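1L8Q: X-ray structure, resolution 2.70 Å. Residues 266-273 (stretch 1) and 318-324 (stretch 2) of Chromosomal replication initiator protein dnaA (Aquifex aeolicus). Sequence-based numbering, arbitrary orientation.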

ATOM      1  N   TYR A 266     -23.332   2.351   1.561  1.00 62.06           N
ATOM      2  CA  TYR A 266     -23.038   3.749   1.260  1.00 60.43           C
ATOM      3  C   TYR A 266     -23.182   4.612   2.503  1.00 59.14           C
ATOM      4  O   TYR A 266     -22.331   5.456   2.791  1.00 59.13           O
ATOM      5  CB  TYR A 266     -23.953   4.271   0.145  1.00 60.38           C
ATOM      6  CG  TYR A 266     -23.661   5.695  -0.253  1.00 59.96           C
ATOM      7  CD1 TYR A 266     -22.701   5.985  -1.219  1.00 60.19           C
ATOM      8  CD2 TYR A 266     -24.340   6.754   0.339  1.00 59.28           C
ATOM      9  CE1 TYR A 266     -22.429   7.293  -1.587  1.00 60.85           C
ATOM     10  CE2 TYR A 266     -24.074   8.056  -0.014  1.00 60.16           C
ATOM     11  CZ  TYR A 266     -23.123   8.325  -0.979  1.00 61.04           C
ATOM     12  OH  TYR A 266     -22.857   9.628  -1.331  1.00 61.39           O
ATOM     13  N   LEU A 267     -24.255   4.393   3.247  1.00 57.57           N
ATOM     14  CA  LEU A 267     -24.491   5.166   4.453  1.00 56.28           C
ATOM     15  C   LEU A 267     -23.445   4.864   5.535  1.00 55.61           C
ATOM     16  O   LEU A 267     -23.013   5.764   6.265  1.00 55.33           O
ATOM     17  CB  LEU A 267     -25.906   4.931   4.974  1.00 56.13           C
ATOM     18  CG  LEU A 267     -27.021   5.429   4.053  1.00 55.46           C
ATOM     19  CD1 LEU A 267     -28.292   5.675   4.836  1.00 55.05           C
ATOM     20  CD2 LEU A 267     -26.592   6.694   3.353  1.00 55.23           C
ATOM     21  N   CYS A 268     -23.043   3.599   5.633  1.00 54.61           N
ATOM     22  CA  CYS A 268     -22.021   3.203   6.592  1.00 53.42           C
ATOM     23  C   CYS A 268     -20.734   3.875   6.201  1.00 52.99           C
ATOM     24  O   CYS A 268     -20.006   4.389   7.051  1.00 53.09           O
ATOM     25  CB  CYS A 268     -21.826   1.689   6.590  1.00 53.54           C
ATOM     26  SG  CYS A 268     -22.982   0.771   7.633  1.00 52.30           S
ATOM     27  N   ARG A 269     -20.457   3.885   4.906  1.00 52.07           N
ATOM     28  CA  ARG A 269     -19.246   4.509   4.409  1.00 51.68           C
ATOM     29  C   ARG A 269     -19.303   6.018   4.569  1.00 51.27           C
ATOM     30  O   ARG A 269     -18.415   6.616   5.150  1.00 51.22           O
ATOM     31  CB  ARG A 269     -19.000   4.140   2.936  1.00 51.57           C
ATOM     32  CG  ARG A 269     -17.711   4.703   2.351  1.00 51.11           C
ATOM     33  CD  ARG A 269     -16.443   4.311   3.101  1.00 50.44           C
ATOM     34  NE  ARG A 269     -15.284   4.325   2.218  1.00 51.49           N
ATOM     35  CZ  ARG A 269     -14.023   4.307   2.626  1.00 52.08           C
ATOM     36  NH1 ARG A 269     -13.738   4.276   3.925  1.00 52.68           N
ATOM     37  NH2 ARG A 269     -13.041   4.320   1.733  1.00 51.47           N
ATOM     38  N   LYS A 270     -20.374   6.630   4.089  1.00 50.88           N
ATOM     39  CA  LYS A 270     -20.423   8.086   4.043  1.00 50.60           C
ATOM     40  C   LYS A 270     -20.859   8.766   5.343  1.00 49.97           C
ATOM     41  O   LYS A 270     -20.384   9.862   5.669  1.00 49.64           O
ATOM     42  CB  LYS A 270     -21.273   8.555   2.858  1.00 50.48           C
ATOM     43  CG  LYS A 270     -20.709   8.134   1.498  1.00 51.49           C
ATOM     44  CD  LYS A 270     -19.314   8.725   1.263  1.00 53.75           C
ATOM     45  CE  LYS A 270     -18.949   8.726  -0.217  1.00 54.94           C
ATOM     46  NZ  LYS A 270     -17.874   9.714  -0.516  1.00 56.36           N
ATOM     47  N   VAL A 271     -21.752   8.121   6.084  1.00 49.14           N
ATOM     48  CA  VAL A 271     -22.275   8.724   7.300  1.00 49.19           C
ATOM     49  C   VAL A 271     -21.456   8.420   8.564  1.00 49.45           C
ATOM     50  O   VAL A 271     -21.260   9.288   9.395  1.00 48.66           O
ATOM     51  CB  VAL A 271     -23.751   8.364   7.521  1.00 49.36           C
ATOM     52  CG1 VAL A 271     -24.211   8.827   8.884  1.00 48.69           C
ATOM     53  CG2 VAL A 271     -24.613   8.982   6.427  1.00 48.79           C
ATOM     54  N   CYS A 272     -20.964   7.193   8.695  1.00 50.08           N
ATOM     55  CA  CYS A 272     -20.180   6.828   9.868  1.00 51.00           C
ATOM     56  C   CYS A 272     -18.685   6.706   9.618  1.00 51.16           C
ATOM     57  O   CYS A 272     -17.938   6.374  10.536  1.00 50.96           O
ATOM     58  CB  CYS A 272     -20.698   5.539  10.491  1.00 51.16           C
ATOM     59  SG  CYS A 272     -22.328   5.693  11.238  1.00 53.00           S
ATOM     60  N   SER A 273     -18.247   6.975   8.390  1.00 51.40           N
ATOM     61  CA  SER A 273     -16.814   6.916   8.071  1.00 51.85           C
ATOM     62  C   SER A 273     -16.208   5.564   8.398  1.00 51.26           C
ATOM     63  O   SER A 273     -15.121   5.492   8.948  1.00 51.28           O
ATOM     64  CB  SER A 273     -16.053   7.995   8.837  1.00 51.87           C
ATOM     65  OG  SER A 273     -16.295   9.270   8.267  1.00 54.82           O
ATOM     66  N   GLN A 318     -30.952  12.009   7.899  1.00 58.12           N
ATOM     67  CA  GLN A 318     -31.727  11.325   8.916  1.00 58.53           C
ATOM     68  C   GLN A 318     -30.837  10.373   9.720  1.00 58.49           C
ATOM     69  O   GLN A 318     -30.794  10.443  10.951  1.00 58.48           O
ATOM     70  CB  GLN A 318     -32.905  10.589   8.287  1.00 58.63           C
ATOM     71  CG  GLN A 318     -33.943  11.521   7.685  1.00 59.71           C
ATOM     72  CD  GLN A 318     -34.526  12.505   8.704  1.00 61.02           C
ATOM     73  OE1 GLN A 318     -35.054  12.097   9.742  1.00 61.42           O
ATOM     74  NE2 GLN A 318     -34.449  13.795   8.393  1.00 61.35           N
ATOM     75  N   ALA A 319     -30.116   9.500   9.020  1.00 58.33           N
ATOM     76  CA  ALA A 319     -29.170   8.601   9.669  1.00 58.31           C
ATOM     77  C   ALA A 319     -28.279   9.358  10.658  1.00 58.46           C
ATOM     78  O   ALA A 319     -28.075   8.910  11.782  1.00 58.79           O
ATOM     79  CB  ALA A 319     -28.320   7.889   8.640  1.00 58.37           C
ATOM     80  N   PHE A 320     -27.757  10.507  10.246  1.00 58.28           N
ATOM     81  CA  PHE A 320     -26.903  11.294  11.131  1.00 58.34           C
ATOM     82  C   PHE A 320     -27.613  11.694  12.430  1.00 59.24           C
ATOM     83  O   PHE A 320     -27.135  11.411  13.529  1.00 58.94           O
ATOM     84  CB  PHE A 320     -26.388  12.536  10.417  1.00 57.75           C
ATOM     85  CG  PHE A 320     -25.610  13.457  11.298  1.00 55.09           C
ATOM     86  CD1 PHE A 320     -24.269  13.254  11.509  1.00 53.33           C
ATOM     87  CD2 PHE A 320     -26.221  14.532  11.906  1.00 53.33           C
ATOM     88  CE1 PHE A 320     -23.547  14.113  12.297  1.00 52.47           C
ATOM     89  CE2 PHE A 320     -25.511  15.383  12.701  1.00 52.29           C
ATOM     90  CZ  PHE A 320     -24.168  15.175  12.896  1.00 52.27           C
ATOM     91  N   ASP A 321     -28.754  12.350  12.291  1.00 60.51           N
ATOM     92  CA  ASP A 321     -29.528  12.806  13.438  1.00 61.91           C
ATOM     93  C   ASP A 321     -29.974  11.663  14.351  1.00 62.75           C
ATOM     94  O   ASP A 321     -30.126  11.847  15.560  1.00 62.48           O
ATOM     95  CB  ASP A 321     -30.770  13.573  12.968  1.00 62.17           C
ATOM     96  CG  ASP A 321     -30.440  14.934  12.381  1.00 62.80           C
ATOM     97  OD1 ASP A 321     -29.275  15.379  12.485  1.00 64.06           O
ATOM     98  OD2 ASP A 321     -31.295  15.636  11.803  1.00 63.37           O
ATOM     99  N   LYS A 322     -30.192  10.486  13.771  1.00 63.84           N
ATOM    100  CA  LYS A 322     -30.709   9.358  14.540  1.00 65.13           C
ATOM    101  C   LYS A 322     -29.626   8.454  15.109  1.00 65.85           C
ATOM    102  O   LYS A 322     -29.829   7.815  16.135  1.00 65.98           O
ATOM    103  CB  LYS A 322     -31.670   8.519  13.693  1.00 65.29           C
ATOM    104  CG  LYS A 322     -32.767   9.325  12.994  1.00 65.92           C
ATOM    105  CD  LYS A 322     -33.993   9.483  13.873  1.00 66.51           C
ATOM    106  CE  LYS A 322     -35.137  10.140  13.107  1.00 66.58           C
ATOM    107  NZ  LYS A 322     -34.883  11.583  12.868  1.00 66.30           N
ATOM    108  N   ILE A 323     -28.478   8.399  14.449  1.00 66.64           N
ATOM    109  CA  ILE A 323     -27.445   7.462  14.851  1.00 67.30           C
ATOM    110  C   ILE A 323     -26.122   8.081  15.291  1.00 67.85           C
ATOM    111  O   ILE A 323     -25.331   7.424  15.941  1.00 67.91           O
ATOM    112  CB  ILE A 323     -27.223   6.436  13.732  1.00 67.51           C
ATOM    113  CG1 ILE A 323     -28.506   5.611  13.534  1.00 67.92           C
ATOM    114  CG2 ILE A 323     -26.032   5.532  14.051  1.00 67.41           C
ATOM    115  CD1 ILE A 323     -28.669   5.024  12.133  1.00 67.96           C
ATOM    116  N   CYS A 324     -25.887   9.347  14.968  1.00 68.62           N
ATOM    117  CA  CYS A 324     -24.598   9.965  15.306  1.00 69.21           C
ATOM    118  C   CYS A 324     -24.649  11.022  16.403  1.00 69.52           C
ATOM    119  O   CYS A 324     -23.599  11.436  16.919  1.00 69.93           O
ATOM    120  CB  CYS A 324     -23.952  10.537  14.059  1.00 68.96           C
ATOM    121  SG  CYS A 324     -23.941   9.341  12.726  1.00 70.08           S
TER

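Contact between two helical segments of the Aquifex aeolicus replication initiator DnaA, residues 266-273 and 318-324. The helix axes cross at -70° and come no nearer than 10.2 Å, so the segments meet over a short patch that buries 200 Å², both sides summed. No hydrogen bond joins them; the contact is made by apolar side chains and two cysteine sulfurs.

Val271 is at the centre and has the largest covered area of any residue here. Its CA-to-CB bond points toward the other segment; with chi1 at 172° (t) CG1 makes the closest approaches, and CG2 also lies near CB of Ala319. CG1 of Val271 lies 4.2 Å from CB of Ala319, 4.2 Å from the backbone N of Phe320 and 3.9 Å from SG of Cys324, so it rests against both the helix backbone and the side chains about it. The approach to the N of Phe320 is a packing contact, and the CA atoms of Val271 and Phe320 are 6.5 Å apart. Such closeness fits the small side chain of Ala319, whose CB also points toward the first helix and takes up little room.

One helical turn before Val271, Leu267 faces the same way. Its m,t rotamer (chi1 -65°, chi2 -157°) carries CD1 to 4.4 Å from CB of Ala319, which therefore touches two residues spaced i, i+4. That spacing is kept by the backbone hydrogen bond from N of Val271 to O of Leu267, 2.7 Å.

At the other edge, Cys324 points toward the first segment and its m rotamer (chi1 -49°) places SG near both Val271 and Cys272. The CB of Cys272 points sideways, yet its own m rotamer (chi1 -68°) leaves its SG 4.3 Å from SG of Cys324. This is far beyond the roughly 2.0 Å of a disulfide: the sulfurs pack without being bonded. The backbone hydrogen bond from N of Cys324 to O of Phe320, 2.8 Å, ties Cys324 to the preceding turn.

Phe320 contributes mainly through its backbone. Its CB points sideways, and with chi1 at 175° (t) every ring atom lies farther from CG1 of Val271 than CB does; the residue is exposed. Ile323 points toward the first helix but stops short, its closest approach being CG2 to SG of Cys272, 4.7 Å. Away from the contact, Lys322 folds back along its own helix, with chi1, chi2 and chi4 all m, so that NZ donates a hydrogen bond to OE1 of Gln318, 3.2 Å, one turn earlier.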